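Local coordinates for protein N(G),N(G)-dimethylarginine dimethylaminohydrolase (Pseudomonas aeruginosa, PDB 3RHY) that hydrolyses N-omega-methylated arginines, both asymmetric dimethylarginine and monomethylarginine, to citrulline and dimethylamine or methylamine, at residues Q43-D48 against R211-A216; N204-N209 against C249-F254. One frame throughout, in Å; residues are numbered along the deposited sequence.

Contact 1: residues Q43-D48 against R211-A216; sequences QTCDVD and RVIMPA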
loop_
_atom_site.group_PDB
_atom_site.type_symbol
_atom_site.label_atom_id
_atom_site.label_comp_id
_atom_site.label_asym_id
_atom_site.label_seq_id
_atom_site.Cartn_x
_atom_site.Cartn_y
_atom_site.Cartn_z
ATOM N N GLN A 43 -9.595 -5.643 12.413
ATOM C CA GLN A 43 -10.742 -5.428 13.291
ATOM C C GLN A 43 -10.343 -5.162 14.742
ATOM O O GLN A 43 -11.176 -4.727 15.545
ATOM C CB GLN A 43 -11.683 -6.640 13.245
ATOM C CG GLN A 43 -12.805 -6.538 12.227
ATOM C CD GLN A 43 -13.617 -7.822 12.124
ATOM O OE1 GLN A 43 -13.225 -8.760 11.438
ATOM N NE2 GLN A 43 -14.747 -7.868 12.819
ATOM N N THR A 44 -9.082 -5.424 15.086
ATOM C CA THR A 44 -8.615 -5.214 16.458
ATOM C C THR A 44 -7.755 -3.972 16.593
ATOM O O THR A 44 -7.205 -3.711 17.662
ATOM C CB THR A 44 -7.743 -6.394 16.976
ATOM O OG1 THR A 44 -6.492 -6.400 16.277
ATOM C CG2 THR A 44 -8.446 -7.722 16.775
ATOM N N CYS A 45 -7.642 -3.200 15.520
ATOM C CA CYS A 45 -6.801 -2.017 15.537
ATOM C C CYS A 45 -7.482 -0.684 15.846
ATOM O O CYS A 45 -6.938 0.378 15.551
ATOM C CB CYS A 45 -6.051 -1.948 14.209
ATOM S SG CYS A 45 -5.031 -3.440 13.924
ATOM N N ASP A 46 -8.659 -0.748 16.461
ATOM C CA ASP A 46 -9.417 0.448 16.826
ATOM C C ASP A 46 -9.620 1.400 15.641
ATOM O O ASP A 46 -9.284 2.587 15.701
ATOM C CB ASP A 46 -8.737 1.192 17.989
ATOM C CG ASP A 46 -8.824 0.432 19.314
ATOM O OD1 ASP A 46 -9.945 0.051 19.725
ATOM O OD2 ASP A 46 -7.765 0.228 19.952
ATOM N N VAL A 47 -10.161 0.854 14.559
ATOM C CA VAL A 47 -10.459 1.606 13.349
ATOM C C VAL A 47 -11.738 0.982 12.826
ATOM O O VAL A 47 -12.075 -0.144 13.204
ATOM C CB VAL A 47 -9.367 1.421 12.252
ATOM C CG1 VAL A 47 -8.095 2.162 12.634
ATOM C CG2 VAL A 47 -9.075 -0.074 12.047
ATOM N N ASP A 48 -12.481 1.704 11.993
ATOM C CA ASP A 48 -13.659 1.086 11.421
ATOM C C ASP A 48 -13.226 0.618 10.044
ATOM O O ASP A 48 -12.282 1.163 9.466
ATOM C CB ASP A 48 -14.865 2.039 11.349
ATOM C CG ASP A 48 -14.523 3.411 10.801
ATOM O OD1 ASP A 48 -13.804 3.509 9.786
ATOM O OD2 ASP A 48 -15.005 4.402 11.387
ATOM N N ARG A 211 0.213 -1.047 15.942
ATOM C CA ARG A 211 0.218 -2.470 15.615
ATOM C C ARG A 211 0.928 -2.523 14.280
ATOM O O ARG A 211 0.922 -1.544 13.530
ATOM C CB ARG A 211 -1.182 -3.047 15.415
ATOM C CG ARG A 211 -2.012 -3.257 16.664
ATOM C CD ARG A 211 -2.714 -1.987 17.070
ATOM N NE ARG A 211 -3.885 -2.279 17.887
ATOM C CZ ARG A 211 -4.596 -1.357 18.529
ATOM N NH1 ARG A 211 -5.648 -1.713 19.245
ATOM N NH2 ARG A 211 -4.240 -0.083 18.463
ATOM N N VAL A 212 1.554 -3.654 13.992
ATOM C CA VAL A 212 2.241 -3.845 12.729
ATOM C C VAL A 212 1.765 -5.175 12.187
ATOM O O VAL A 212 2.098 -6.220 12.738
ATOM C CB VAL A 212 3.768 -3.925 12.893
ATOM C CG1 VAL A 212 4.403 -4.308 11.561
ATOM C CG2 VAL A 212 4.323 -2.589 13.362
ATOM N N ILE A 213 0.962 -5.137 11.130
ATOM C CA ILE A 213 0.479 -6.369 10.524
ATOM C C ILE A 213 1.482 -6.787 9.454
ATOM O O ILE A 213 1.829 -6.008 8.567
ATOM C CB ILE A 213 -0.931 -6.185 9.901
ATOM C CG1 ILE A 213 -1.961 -5.962 11.016
ATOM C CG2 ILE A 213 -1.303 -7.412 9.073
ATOM C CD1 ILE A 213 -3.326 -5.501 10.527
ATOM N N MET A 214 1.947 -8.026 9.549
ATOM C CA MET A 214 2.938 -8.538 8.613
ATOM C C MET A 214 2.572 -9.927 8.112
ATOM O O MET A 214 1.783 -10.634 8.730
ATOM C CB MET A 214 4.293 -8.610 9.309
ATOM C CG MET A 214 4.344 -9.675 10.401
ATOM S SD MET A 214 5.987 -9.859 11.136
ATOM C CE MET A 214 6.900 -10.610 9.741
ATOM N N PRO A 215 3.157 -10.342 6.984
ATOM C CA PRO A 215 2.861 -11.669 6.439
ATOM C C PRO A 215 3.399 -12.744 7.370
ATOM O O PRO A 215 4.452 -12.568 7.973
ATOM C CB PRO A 215 3.579 -11.655 5.097
ATOM C CG PRO A 215 4.744 -10.751 5.347
ATOM C CD PRO A 215 4.119 -9.626 6.128
ATOM N N ALA A 216 2.673 -13.847 7.500
ATOM C CA ALA A 216 3.127 -14.924 8.367
ATOM C C ALA A 216 4.265 -15.700 7.699
ATOM O O ALA A 216 4.293 -15.843 6.478
ATOM C CB ALA A 216 1.966 -15.860 8.685
HETATM O O HOH W 1 -4.693 -5.041 18.270
#
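R211 reaches from the start of strand 211-215 to the turn at T44-D46, and nearly every atom of its side chain finds something there. CB and CG lie against the sulfur of C45, CG and SG being 4.1 Å apart, and CD brushes the same sulfur. With CG anti to the carbonyl carbon and the chain bent about its CB-CG bond (chi2 84°), the guanidinium is laid over the backbone of the turn, C45 CA sitting off-centre over one face. Farther out, R211 NE gives its hydrogen to a water 2.9 Å away, in the guanidinium plane, and this water in turn donates to T44 O. R211 NH1 makes a salt bridge of 3.0 Å with D46 OD2, which it meets from above the carboxylate plane, the carboxylate and guanidinium planes being 77° apart. The same NH1 makes only a weak bond to T44 O, at an N-H...O angle of 122°. Arginine suits the place because its methylenes can cover a sulfur while its tip serves a carbonyl and a carboxylate; NH2 turns back to the carbonyl of N209. C45, small and apolar, fills the buried side, and its SG also packs on I213 CD1 at 4.3 Å. The turn joins helix 28-42 to strand 48-52, and I213 packs against the end of that helix, at A41 and L42, and against I206 and I233 of the flanking strands.

Contact 2: residues N204-N209 against C249-F254; sequences NCIWVN and CMSLRF. With HM3 ((4-chloropyridin-2-yl)methanol), chain C.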
loop_
_atom_site.group_PDB
_atom_site.type_symbol
_atom_site.label_atom_id
_atom_site.label_comp_id
_atom_site.label_asym_id
_atom_site.label_seq_id
_atom_site.Cartn_x
_atom_site.Cartn_y
_atom_site.Cartn_z
ATOM N N ASN A 204 7.286 -5.675 3.185
ATOM C CA ASN A 204 5.997 -5.024 2.999
ATOM C C ASN A 204 5.148 -5.300 4.228
ATOM O O ASN A 204 4.573 -6.380 4.368
ATOM C CB ASN A 204 5.291 -5.562 1.748
ATOM C CG ASN A 204 3.951 -4.868 1.481
ATOM O OD1 ASN A 204 3.589 -4.613 0.331
ATOM N ND2 ASN A 204 3.207 -4.577 2.543
ATOM N N CYS A 205 5.089 -4.314 5.120
ATOM C CA CYS A 205 4.321 -4.408 6.354
ATOM C C CYS A 205 3.517 -3.133 6.542
ATOM O O CYS A 205 3.831 -2.102 5.951
ATOM C CB CYS A 205 5.257 -4.582 7.553
ATOM S SG CYS A 205 6.086 -6.173 7.622
ATOM N N ILE A 206 2.480 -3.193 7.370
ATOM C CA ILE A 206 1.693 -1.997 7.600
ATOM C C ILE A 206 1.552 -1.642 9.060
ATOM O O ILE A 206 1.205 -2.477 9.896
ATOM C CB ILE A 206 0.275 -2.100 6.995
ATOM C CG1 ILE A 206 -0.462 -3.315 7.566
ATOM C CG2 ILE A 206 0.374 -2.138 5.487
ATOM C CD1 ILE A 206 -1.917 -3.384 7.173
ATOM N N TRP A 207 1.835 -0.384 9.355
ATOM C CA TRP A 207 1.699 0.126 10.701
ATOM C C TRP A 207 0.239 0.568 10.809
ATOM O O TRP A 207 -0.286 1.222 9.903
ATOM C CB TRP A 207 2.622 1.329 10.898
ATOM C CG TRP A 207 2.497 1.987 12.241
ATOM C CD1 TRP A 207 3.214 1.699 13.369
ATOM C CD2 TRP A 207 1.591 3.042 12.599
ATOM N NE1 TRP A 207 2.815 2.507 14.407
ATOM C CE2 TRP A 207 1.820 3.342 13.964
ATOM C CE3 TRP A 207 0.610 3.761 11.902
ATOM C CZ2 TRP A 207 1.101 4.333 14.645
ATOM C CZ3 TRP A 207 -0.107 4.748 12.580
ATOM C CH2 TRP A 207 0.145 5.023 13.938
ATOM N N VAL A 208 -0.417 0.188 11.899
ATOM C CA VAL A 208 -1.804 0.571 12.137
ATOM C C VAL A 208 -1.997 0.810 13.639
ATOM O O VAL A 208 -2.220 -0.123 14.401
ATOM C CB VAL A 208 -2.807 -0.525 11.651
ATOM C CG1 VAL A 208 -4.240 -0.035 11.809
ATOM C CG2 VAL A 208 -2.548 -0.873 10.195
ATOM N N ASN A 209 -1.895 2.067 14.055
ATOM C CA ASN A 209 -2.075 2.436 15.452
ATOM C C ASN A 209 -1.199 1.628 16.402
ATOM O O ASN A 209 -1.684 0.991 17.342
ATOM C CB ASN A 209 -3.553 2.302 15.834
ATOM C CG ASN A 209 -4.439 3.161 14.965
ATOM O OD1 ASN A 209 -4.008 4.207 14.493
ATOM N ND2 ASN A 209 -5.681 2.734 14.755
ATOM N N CYS A 249 -0.968 -3.527 0.232
ATOM C CA CYS A 249 -1.756 -3.437 -1.003
ATOM C C CYS A 249 -3.254 -3.605 -0.832
ATOM O O CYS A 249 -4.039 -3.037 -1.583
ATOM C CB CYS A 249 -1.304 -4.509 -2.012
ATOM S SG CYS A 249 0.480 -4.566 -2.363
ATOM N N MET A 250 -3.640 -4.395 0.157
ATOM C CA MET A 250 -5.037 -4.721 0.368
ATOM C C MET A 250 -5.923 -3.778 1.169
ATOM O O MET A 250 -7.044 -4.132 1.514
ATOM C CB MET A 250 -5.110 -6.129 0.947
ATOM C CG MET A 250 -4.273 -7.119 0.149
ATOM S SD MET A 250 -4.504 -8.793 0.715
ATOM C CE MET A 250 -3.248 -8.919 1.920
ATOM N N SER A 251 -5.441 -2.581 1.463
ATOM C CA SER A 251 -6.264 -1.649 2.201
ATOM C C SER A 251 -5.795 -0.225 2.032
ATOM O O SER A 251 -4.685 0.035 1.546
ATOM C CB SER A 251 -6.286 -2.009 3.689
ATOM O OG SER A 251 -4.997 -1.895 4.262
ATOM N N LEU A 252 -6.678 0.691 2.413
ATOM C CA LEU A 252 -6.431 2.126 2.374
ATOM C C LEU A 252 -6.508 2.453 3.859
ATOM O O LEU A 252 -7.386 1.950 4.561
ATOM C CB LEU A 252 -7.539 2.837 1.592
ATOM C CG LEU A 252 -7.256 3.513 0.237
ATOM C CD1 LEU A 252 -5.959 3.033 -0.377
ATOM C CD2 LEU A 252 -8.428 3.251 -0.697
ATOM N N ARG A 253 -5.585 3.274 4.343
ATOM C CA ARG A 253 -5.549 3.593 5.761
ATOM C C ARG A 253 -5.433 5.092 5.986
ATOM O O ARG A 253 -4.529 5.728 5.470
ATOM C CB ARG A 253 -4.359 2.855 6.390
ATOM C CG ARG A 253 -4.357 1.341 6.093
ATOM C CD ARG A 253 -3.000 0.682 6.373
ATOM N NE ARG A 253 -1.969 1.112 5.425
ATOM C CZ ARG A 253 -1.826 0.632 4.192
ATOM N NH1 ARG A 253 -0.857 1.092 3.408
ATOM N NH2 ARG A 253 -2.636 -0.324 3.742
ATOM N N PHE A 254 -6.351 5.662 6.756
ATOM C CA PHE A 254 -6.310 7.099 7.007
ATOM C C PHE A 254 -7.090 7.516 8.256
ATOM O O PHE A 254 -7.623 6.630 8.960
ATOM C CB PHE A 254 -6.841 7.847 5.782
ATOM C CG PHE A 254 -8.247 7.459 5.396
ATOM C CD1 PHE A 254 -9.332 8.215 5.821
ATOM C CD2 PHE A 254 -8.480 6.334 4.614
ATOM C CE1 PHE A 254 -10.632 7.859 5.470
ATOM C CE2 PHE A 254 -9.779 5.965 4.257
ATOM C CZ PHE A 254 -10.857 6.731 4.685
ATOM O OXT PHE A 254 -7.147 8.737 8.519
HETATM C C1 HM3 C . 3.016 -5.135 -6.902
HETATM N N1 HM3 C . 0.538 -5.013 -6.813
HETATM C C2 HM3 C . 1.699 -4.935 -6.148
HETATM C C3 HM3 C . 1.715 -4.668 -4.784
HETATM C C4 HM3 C . 0.512 -4.483 -4.112
HETATM C C5 HM3 C . -0.669 -4.571 -4.837
HETATM C C6 HM3 C . -0.620 -4.842 -6.201
HETATM O O1 HM3 C . 2.943 -4.565 -8.212
#
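S251 OG is gripped by two groups: R253 NH2 donates to it across 2.9 Å, and Y38 of helix 28-42 bonds to it through its hydroxyl. The setting is the centre of the DDAH fold, an alpha/beta propeller of five beta-beta-alpha-beta units round the active site, where strand 206-208 runs beside the C-terminal segment 249-254 without pairing with it. The serine oxygen lies in the guanidinium plane of R253, only 4° out of it, so the bond helps set the rotation of that flat group. A bend at the third torsion of R253 (chi3 -69°) helps bring the guanidinium beside this oxygen. NH2 is held again by the carbonyl of S248, and NH1 forms a salt bridge with E65, a probable substrate-binding residue, whose carboxylate probably balances the charge that R253 brings to this largely buried contact. I206 supplies the apolar cover: its CG2 methyl stands over the centre of the guanidinium, 3.8 Å from R253 CZ. A branched side chain suits this place, because one arm can rest on the flat cation while CD1, on the other, comes within 4.5 Å of S251 OG. V208 CG2 continues the packing along the methylenes, 4.2 Å from R253 CD. At the other end is C249, probably the catalytic nucleophile, whose side chain lies about 5 Å from that of H162. Here its sulfur has been captured by the inhibitor: C249 SG is joined covalently to C4 of the pyridine ring at 1.8 Å.

From the N terminus, the chain runs through helix 28-42 into the 43-48 turn, which waits more than 160 residues for its partner, 211-216; contact 1 closes that large loop. Before it is closed, the chain passes through 204-209, which is matched only at the C-terminal end by 249-254 in contact 2. The two closures therefore cross instead of nesting. Strands 206-208 and 211-215 follow one another as antiparallel neighbours, I213 N lying 2.9 Å from I206 O, while N209 ND2 approaches C45 O at 2.8 Å. Together the contacts tie an outer helix-to-strand turn, through one sheet, to the C-terminal segment that carries the probable nucleophile.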